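Anti-restriction endonuclease (Enterobacteria phage T4, PDB 3WX4) mimics DNA, inhibits the host McrA restriction endonuclease and blocks DNA binding by the bacterial histone-like protein H-NS. Local coordinates at residues Val8-Phe13 with Tyr60-Pro65; Ile15-Lys20 with Glu86-Phe91. One frame throughout, in Å; residues are numbered along the deposited sequence.

Interaction 1 of 2, residues Val8-Phe13 with Tyr60-Pro65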
loop_
_atom_site.group_PDB
_atom_site.type_symbol
_atom_site.label_atom_id
_atom_site.label_comp_id
_atom_site.label_asym_id
_atom_site.label_seq_id
_atom_site.Cartn_x
_atom_site.Cartn_y
_atom_site.Cartn_z
ATOM N N VAL A 8 9.814 8.707 -3.201
ATOM C CA VAL A 8 9.971 7.258 -3.047
ATOM C C VAL A 8 9.857 6.702 -4.487
ATOM O O VAL A 8 9.380 7.382 -5.381
ATOM C CB VAL A 8 8.876 6.703 -2.080
ATOM C CG1 VAL A 8 7.502 7.123 -2.541
ATOM C CG2 VAL A 8 8.976 5.197 -1.950
ATOM N N VAL A 9 10.290 5.480 -4.725
ATOM C CA VAL A 9 10.223 4.972 -6.078
ATOM C C VAL A 9 8.946 4.217 -6.420
ATOM O O VAL A 9 8.471 3.414 -5.626
ATOM C CB VAL A 9 11.432 4.051 -6.348
ATOM C CG1 VAL A 9 11.411 3.568 -7.803
ATOM C CG2 VAL A 9 12.750 4.844 -6.069
ATOM N N GLN A 10 8.388 4.484 -7.598
ATOM C CA GLN A 10 7.208 3.742 -8.087
ATOM C C GLN A 10 7.744 2.979 -9.313
ATOM O O GLN A 10 8.250 3.609 -10.240
ATOM C CB GLN A 10 6.087 4.693 -8.531
ATOM C CG GLN A 10 5.012 3.992 -9.388
ATOM C CD GLN A 10 3.828 4.909 -9.769
ATOM O OE1 GLN A 10 3.332 4.875 -10.917
ATOM N NE2 GLN A 10 3.358 5.701 -8.812
ATOM N N TYR A 11 7.654 1.647 -9.333
ATOM C CA TYR A 11 8.191 0.878 -10.443
ATOM C C TYR A 11 7.098 0.527 -11.451
ATOM O O TYR A 11 5.937 0.438 -11.065
ATOM C CB TYR A 11 8.767 -0.446 -9.938
ATOM C CG TYR A 11 9.928 -0.267 -9.007
ATOM C CD1 TYR A 11 11.211 -0.132 -9.508
ATOM C CD2 TYR A 11 9.737 -0.133 -7.629
ATOM C CE1 TYR A 11 12.299 0.151 -8.658
ATOM C CE2 TYR A 11 10.822 0.148 -6.777
ATOM C CZ TYR A 11 12.096 0.293 -7.320
ATOM O OH TYR A 11 13.185 0.657 -6.535
ATOM N N THR A 12 7.493 0.335 -12.715
ATOM C CA THR A 12 6.569 -0.127 -13.745
ATOM C C THR A 12 7.059 -1.534 -14.014
ATOM O O THR A 12 8.194 -1.749 -14.475
ATOM C CB THR A 12 6.652 0.699 -15.011
ATOM O OG1 THR A 12 6.160 1.996 -14.736
ATOM C CG2 THR A 12 5.807 0.079 -16.101
ATOM N N PHE A 13 6.233 -2.500 -13.669
ATOM C CA PHE A 13 6.576 -3.893 -13.843
ATOM C C PHE A 13 5.754 -4.422 -15.019
ATOM O O PHE A 13 4.529 -4.342 -14.979
ATOM C CB PHE A 13 6.209 -4.653 -12.559
ATOM C CG PHE A 13 6.634 -6.081 -12.563
ATOM C CD1 PHE A 13 5.736 -7.089 -12.217
ATOM C CD2 PHE A 13 7.949 -6.433 -12.897
ATOM C CE1 PHE A 13 6.114 -8.427 -12.199
ATOM C CE2 PHE A 13 8.366 -7.768 -12.884
ATOM C CZ PHE A 13 7.447 -8.789 -12.532
ATOM N N TYR A 60 1.014 -3.991 -17.796
ATOM C CA TYR A 60 2.031 -3.330 -16.972
ATOM C C TYR A 60 1.347 -2.931 -15.673
ATOM O O TYR A 60 0.177 -2.560 -15.688
ATOM C CB TYR A 60 2.530 -2.008 -17.528
ATOM C CG TYR A 60 3.079 -1.956 -18.930
ATOM C CD1 TYR A 60 3.183 -3.092 -19.741
ATOM C CD2 TYR A 60 3.510 -0.740 -19.440
ATOM C CE1 TYR A 60 3.717 -2.994 -21.042
ATOM C CE2 TYR A 60 4.029 -0.644 -20.699
ATOM C CZ TYR A 60 4.127 -1.772 -21.486
ATOM O OH TYR A 60 4.692 -1.604 -22.722
ATOM N N PHE A 61 2.092 -2.938 -14.568
ATOM C CA PHE A 61 1.546 -2.581 -13.236
ATOM C C PHE A 61 2.436 -1.579 -12.555
ATOM O O PHE A 61 3.655 -1.641 -12.759
ATOM C CB PHE A 61 1.473 -3.832 -12.372
ATOM C CG PHE A 61 0.513 -4.821 -12.895
ATOM C CD1 PHE A 61 -0.791 -4.839 -12.419
ATOM C CD2 PHE A 61 0.865 -5.647 -13.973
ATOM C CE1 PHE A 61 -1.748 -5.660 -13.014
ATOM C CE2 PHE A 61 -0.075 -6.477 -14.594
ATOM C CZ PHE A 61 -1.404 -6.480 -14.109
ATOM N N TYR A 62 1.870 -0.637 -11.804
ATOM C CA TYR A 62 2.757 0.255 -11.054
ATOM C C TYR A 62 2.980 -0.535 -9.770
ATOM O O TYR A 62 2.106 -1.323 -9.360
ATOM C CB TYR A 62 2.162 1.641 -10.768
ATOM C CG TYR A 62 0.866 1.683 -9.963
ATOM C CD1 TYR A 62 0.873 1.453 -8.596
ATOM C CD2 TYR A 62 -0.361 1.964 -10.588
ATOM C CE1 TYR A 62 -0.298 1.493 -7.844
ATOM C CE2 TYR A 62 -1.557 2.001 -9.868
ATOM C CZ TYR A 62 -1.522 1.764 -8.487
ATOM O OH TYR A 62 -2.647 1.754 -7.703
ATOM N N VAL A 63 4.156 -0.378 -9.154
ATOM C CA VAL A 63 4.454 -1.127 -7.927
ATOM C C VAL A 63 5.201 -0.156 -7.004
ATOM O O VAL A 63 6.160 0.500 -7.448
ATOM C CB VAL A 63 5.356 -2.339 -8.218
ATOM C CG1 VAL A 63 5.684 -3.062 -6.937
ATOM C CG2 VAL A 63 4.648 -3.317 -9.129
ATOM N N ILE A 64 4.703 0.002 -5.781
ATOM C CA ILE A 64 5.310 0.870 -4.784
ATOM C C ILE A 64 5.494 0.055 -3.500
ATOM O O ILE A 64 4.524 -0.253 -2.789
ATOM C CB ILE A 64 4.432 2.101 -4.474
ATOM C CG1 ILE A 64 4.151 2.872 -5.764
ATOM C CG2 ILE A 64 5.194 3.093 -3.523
ATOM C CD1 ILE A 64 2.961 3.834 -5.650
ATOM N N PRO A 65 6.748 -0.321 -3.197
ATOM C CA PRO A 65 7.083 -1.103 -1.999
ATOM C C PRO A 65 7.116 -0.176 -0.801
ATOM O O PRO A 65 7.411 1.023 -0.953
ATOM C CB PRO A 65 8.467 -1.672 -2.344
ATOM C CG PRO A 65 9.088 -0.534 -3.083
ATOM C CD PRO A 65 7.948 -0.072 -4.015
#
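Phe13 and Val63 meet on the helix-facing side of the sheet, CB of Phe13 lying 4.0 Å from Val63 CG2. Phe13 has CG anti to its backbone N (chi1 -174°), and its ring leads off from strand 60-65 to Leu75 on helix 71-84, the helix whose Ile71 and Val74 also touch Val63. Further along this face Tyr11 and Pro65 cross at about a right angle: Pro65 CD sits at the edge of the phenol ring, in its plane and 4.0 Å from CE2, while Val9 CG1, on the same strand as Tyr11, lies over one face of the ring, offset toward its rim. On the opposite face of the sheet, the one with Thr12 and Tyr62, Gln10 runs out extended beyond CG, packing its CB and CG against Ile64 CG1 and ending with NE2 3.7 Å from Ile64 CD1. The carboxamide reaches Tyr62 as well, OE1 lying 3.4 Å from CB, with amide and ring planes 43° apart.

Between these two layers of side chains runs an antiparallel ladder that joins the first strand of the chain to the middle strand of a three-stranded sheet. Strand 60-65 is bonded on its far side to strand 47-51, and residues of 8-13 pair with a strand of the second subunit, so the sheet continues through the dimer interface.

Four backbone bonds hold the register. Tyr11 and Val63 form one hydrogen-bonded pair, with Tyr11 N to Val63 O at 2.7 Å nearly straight and the return bond more bent, at 139° about the hydrogen. Phe13 and Phe61 form the next, Phe13 N to Phe61 O measuring 2.9 Å and Phe61 N bonding back to Phe13 O. Between them lies the non-hydrogen-bonded pair Thr12-Tyr62, where Tyr62 CA approaches Tyr11 O to 3.2 Å. Thr12 CG2 packs against CB and CD2 of Tyr60, and its OG1 is hydrogen-bonded to Tyr52 OH.

Interaction 2 of 2, residues Ile15-Lys20 with Glu86-Phe91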
loop_
_atom_site.group_PDB
_atom_site.type_symbol
_atom_site.label_atom_id
_atom_site.label_comp_id
_atom_site.label_asym_id
_atom_site.label_seq_id
_atom_site.Cartn_x
_atom_site.Cartn_y
_atom_site.Cartn_z
ATOM N N ILE A 15 4.326 -7.451 -17.162
ATOM C CA ILE A 15 4.123 -8.855 -17.008
ATOM C C ILE A 15 3.779 -9.317 -18.390
ATOM O O ILE A 15 2.635 -9.181 -18.865
ATOM C CB ILE A 15 3.023 -9.146 -15.964
ATOM C CG1 ILE A 15 3.430 -8.552 -14.619
ATOM C CG2 ILE A 15 2.833 -10.628 -15.809
ATOM C CD1 ILE A 15 2.394 -8.747 -13.503
ATOM N N ASP A 16 4.796 -9.829 -19.089
ATOM C CA ASP A 16 4.604 -10.283 -20.469
ATOM C C ASP A 16 3.379 -11.182 -20.766
ATOM O O ASP A 16 2.613 -10.915 -21.717
ATOM C CB ASP A 16 5.840 -11.049 -20.947
ATOM C CG ASP A 16 7.139 -10.177 -20.969
ATOM O OD1 ASP A 16 7.096 -8.904 -20.912
ATOM O OD2 ASP A 16 8.223 -10.819 -21.074
ATOM N N ILE A 17 3.208 -12.262 -20.003
ATOM C CA ILE A 17 2.112 -13.158 -20.305
ATOM C C ILE A 17 0.739 -12.473 -20.157
ATOM O O ILE A 17 -0.214 -12.851 -20.859
ATOM C CB ILE A 17 2.170 -14.455 -19.471
ATOM C CG1 ILE A 17 1.381 -15.528 -20.186
ATOM C CG2 ILE A 17 1.618 -14.248 -18.039
ATOM C CD1 ILE A 17 1.664 -16.977 -19.682
ATOM N N LEU A 18 0.647 -11.469 -19.285
ATOM C CA LEU A 18 -0.660 -10.771 -19.111
ATOM C C LEU A 18 -0.854 -9.808 -20.243
ATOM O O LEU A 18 -1.997 -9.635 -20.721
ATOM C CB LEU A 18 -0.754 -10.002 -17.779
ATOM C CG LEU A 18 -1.114 -10.936 -16.603
ATOM C CD1 LEU A 18 -0.900 -10.149 -15.272
ATOM C CD2 LEU A 18 -2.581 -11.489 -16.729
ATOM N N GLU A 19 0.242 -9.149 -20.671
ATOM C CA GLU A 19 0.119 -8.244 -21.813
ATOM C C GLU A 19 -0.343 -9.062 -23.035
ATOM O O GLU A 19 -1.210 -8.622 -23.798
ATOM C CB GLU A 19 1.451 -7.580 -22.158
ATOM C CG GLU A 19 1.395 -6.760 -23.443
ATOM C CD GLU A 19 2.720 -6.088 -23.767
ATOM O OE1 GLU A 19 3.750 -6.831 -23.712
ATOM O OE2 GLU A 19 2.717 -4.868 -24.063
ATOM N N LYS A 20 0.218 -10.250 -23.235
ATOM C CA LYS A 20 -0.205 -11.061 -24.353
ATOM C C LYS A 20 -1.661 -11.533 -24.216
ATOM O O LYS A 20 -2.355 -11.678 -25.231
ATOM C CB LYS A 20 0.687 -12.287 -24.519
ATOM C CG LYS A 20 1.924 -11.990 -25.295
ATOM C CD LYS A 20 2.933 -13.122 -25.136
ATOM C CE LYS A 20 3.892 -13.139 -26.331
ATOM N NZ LYS A 20 3.165 -13.496 -27.639
ATOM N N GLU A 86 -2.173 -19.902 -14.617
ATOM C CA GLU A 86 -1.816 -20.792 -15.731
ATOM C C GLU A 86 -2.353 -20.212 -17.036
ATOM O O GLU A 86 -3.083 -20.869 -17.781
ATOM C CB GLU A 86 -2.412 -22.185 -15.515
ATOM C CG GLU A 86 -1.855 -22.922 -14.289
ATOM C CD GLU A 86 -2.508 -24.297 -14.098
ATOM O OE1 GLU A 86 -3.609 -24.385 -13.500
ATOM O OE2 GLU A 86 -1.915 -25.291 -14.579
ATOM N N ILE A 87 -1.979 -18.968 -17.281
ATOM C CA ILE A 87 -2.422 -18.268 -18.469
ATOM C C ILE A 87 -1.923 -18.922 -19.778
ATOM O O ILE A 87 -2.544 -18.769 -20.820
ATOM C CB ILE A 87 -2.016 -16.828 -18.357
ATOM C CG1 ILE A 87 -2.646 -16.253 -17.061
ATOM C CG2 ILE A 87 -2.579 -16.045 -19.609
ATOM C CD1 ILE A 87 -2.090 -14.937 -16.605
ATOM N N GLU A 88 -0.818 -19.669 -19.701
ATOM C CA GLU A 88 -0.293 -20.377 -20.872
ATOM C C GLU A 88 -1.416 -21.210 -21.516
ATOM O O GLU A 88 -1.467 -21.363 -22.717
ATOM C CB GLU A 88 0.847 -21.330 -20.449
ATOM C CG GLU A 88 2.109 -20.596 -20.004
ATOM C CD GLU A 88 2.082 -20.165 -18.532
ATOM O OE1 GLU A 88 1.188 -20.629 -17.755
ATOM O OE2 GLU A 88 2.977 -19.361 -18.166
ATOM N N ASP A 89 -2.291 -21.775 -20.693
ATOM C CA ASP A 89 -3.384 -22.587 -21.184
ATOM C C ASP A 89 -4.175 -21.915 -22.318
ATOM O O ASP A 89 -4.533 -22.554 -23.311
ATOM C CB ASP A 89 -4.391 -22.880 -20.062
ATOM C CG ASP A 89 -3.891 -23.930 -19.044
ATOM O OD1 ASP A 89 -2.706 -24.333 -19.082
ATOM O OD2 ASP A 89 -4.707 -24.338 -18.180
ATOM N N TYR A 90 -4.455 -20.627 -22.168
ATOM C CA TYR A 90 -5.294 -19.944 -23.167
ATOM C C TYR A 90 -4.725 -19.845 -24.541
ATOM O O TYR A 90 -5.455 -19.947 -25.545
ATOM C CB TYR A 90 -5.667 -18.555 -22.647
ATOM C CG TYR A 90 -6.397 -18.668 -21.336
ATOM C CD1 TYR A 90 -7.660 -19.268 -21.264
ATOM C CD2 TYR A 90 -5.793 -18.252 -20.151
ATOM C CE1 TYR A 90 -8.302 -19.447 -20.023
ATOM C CE2 TYR A 90 -6.412 -18.424 -18.919
ATOM C CZ TYR A 90 -7.660 -19.018 -18.865
ATOM O OH TYR A 90 -8.238 -19.164 -17.639
ATOM N N PHE A 91 -3.417 -19.627 -24.617
ATOM C CA PHE A 91 -2.820 -19.498 -25.933
ATOM C C PHE A 91 -2.890 -20.769 -26.757
ATOM O O PHE A 91 -2.799 -20.724 -27.983
ATOM C CB PHE A 91 -1.387 -18.999 -25.796
ATOM C CG PHE A 91 -1.304 -17.673 -25.113
ATOM C CD1 PHE A 91 -1.740 -16.501 -25.762
ATOM C CD2 PHE A 91 -0.861 -17.584 -23.790
ATOM C CE1 PHE A 91 -1.727 -15.265 -25.084
ATOM C CE2 PHE A 91 -0.843 -16.359 -23.109
ATOM C CZ PHE A 91 -1.269 -15.195 -23.746
#
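Ile17 projects from the first turn of helix 16-24 into the surface made by Ile87, Glu88 and Phe91. Its CG1 lies anti to the backbone N (chi1 -158°), 3.8 Å from Phe91 CE2 and at the edge of that ring, near its plane. An extended chi2 of 164° carries CD1 onward, to 3.9 Å from Ile87 CB. Glu88 crosses Ile17 at about a right angle; its chain bends at chi2 (84°), and its OE2 ends 3.1 Å from Ile17 CD1, a close approach of a carboxylate to a methyl group.

This is plain packing between the beginning of helix 16-24 and a short, weakly bonded helical turn, about 88-91, near the C-terminal end of the modelled chain. The chain reaches this turn from helix 71-84 through Glu86, which has a positive phi.

On the more buried side Leu18 and Ile87 meet methyl to methyl, CD2 to CD1 at 3.5 Å, tighter than usual for two carbons. Leu18 also packs on Tyr29, Ile32 and Leu36 of helix 26-43. On the solvent side, Lys20 sets CB 3.6 Å from Phe91 CZ, while the rest of its chain leads away from the turn.

From the N terminus, strand 2-14 comes first and helix 16-24 follows directly, so the first segments of both interactions are neighbours in sequence. The chain then passes through helix 26-43 and strand 47-51 before strand 60-65 returns to 8-13, where interaction 1 closes its loop. Helix 71-84 follows, and 86-91 comes back to 15-20 to close the longer loop of interaction 2. The segments alternate, so the two loops cross. Their centres are 21 Å apart, on opposite sides of the chain's centre, yet Phe61 bridges them by packing on Ile15 and Leu18. Interaction 1 joins strands within the sheet; interaction 2 joins helix 16-24 to the short turn around 88-91.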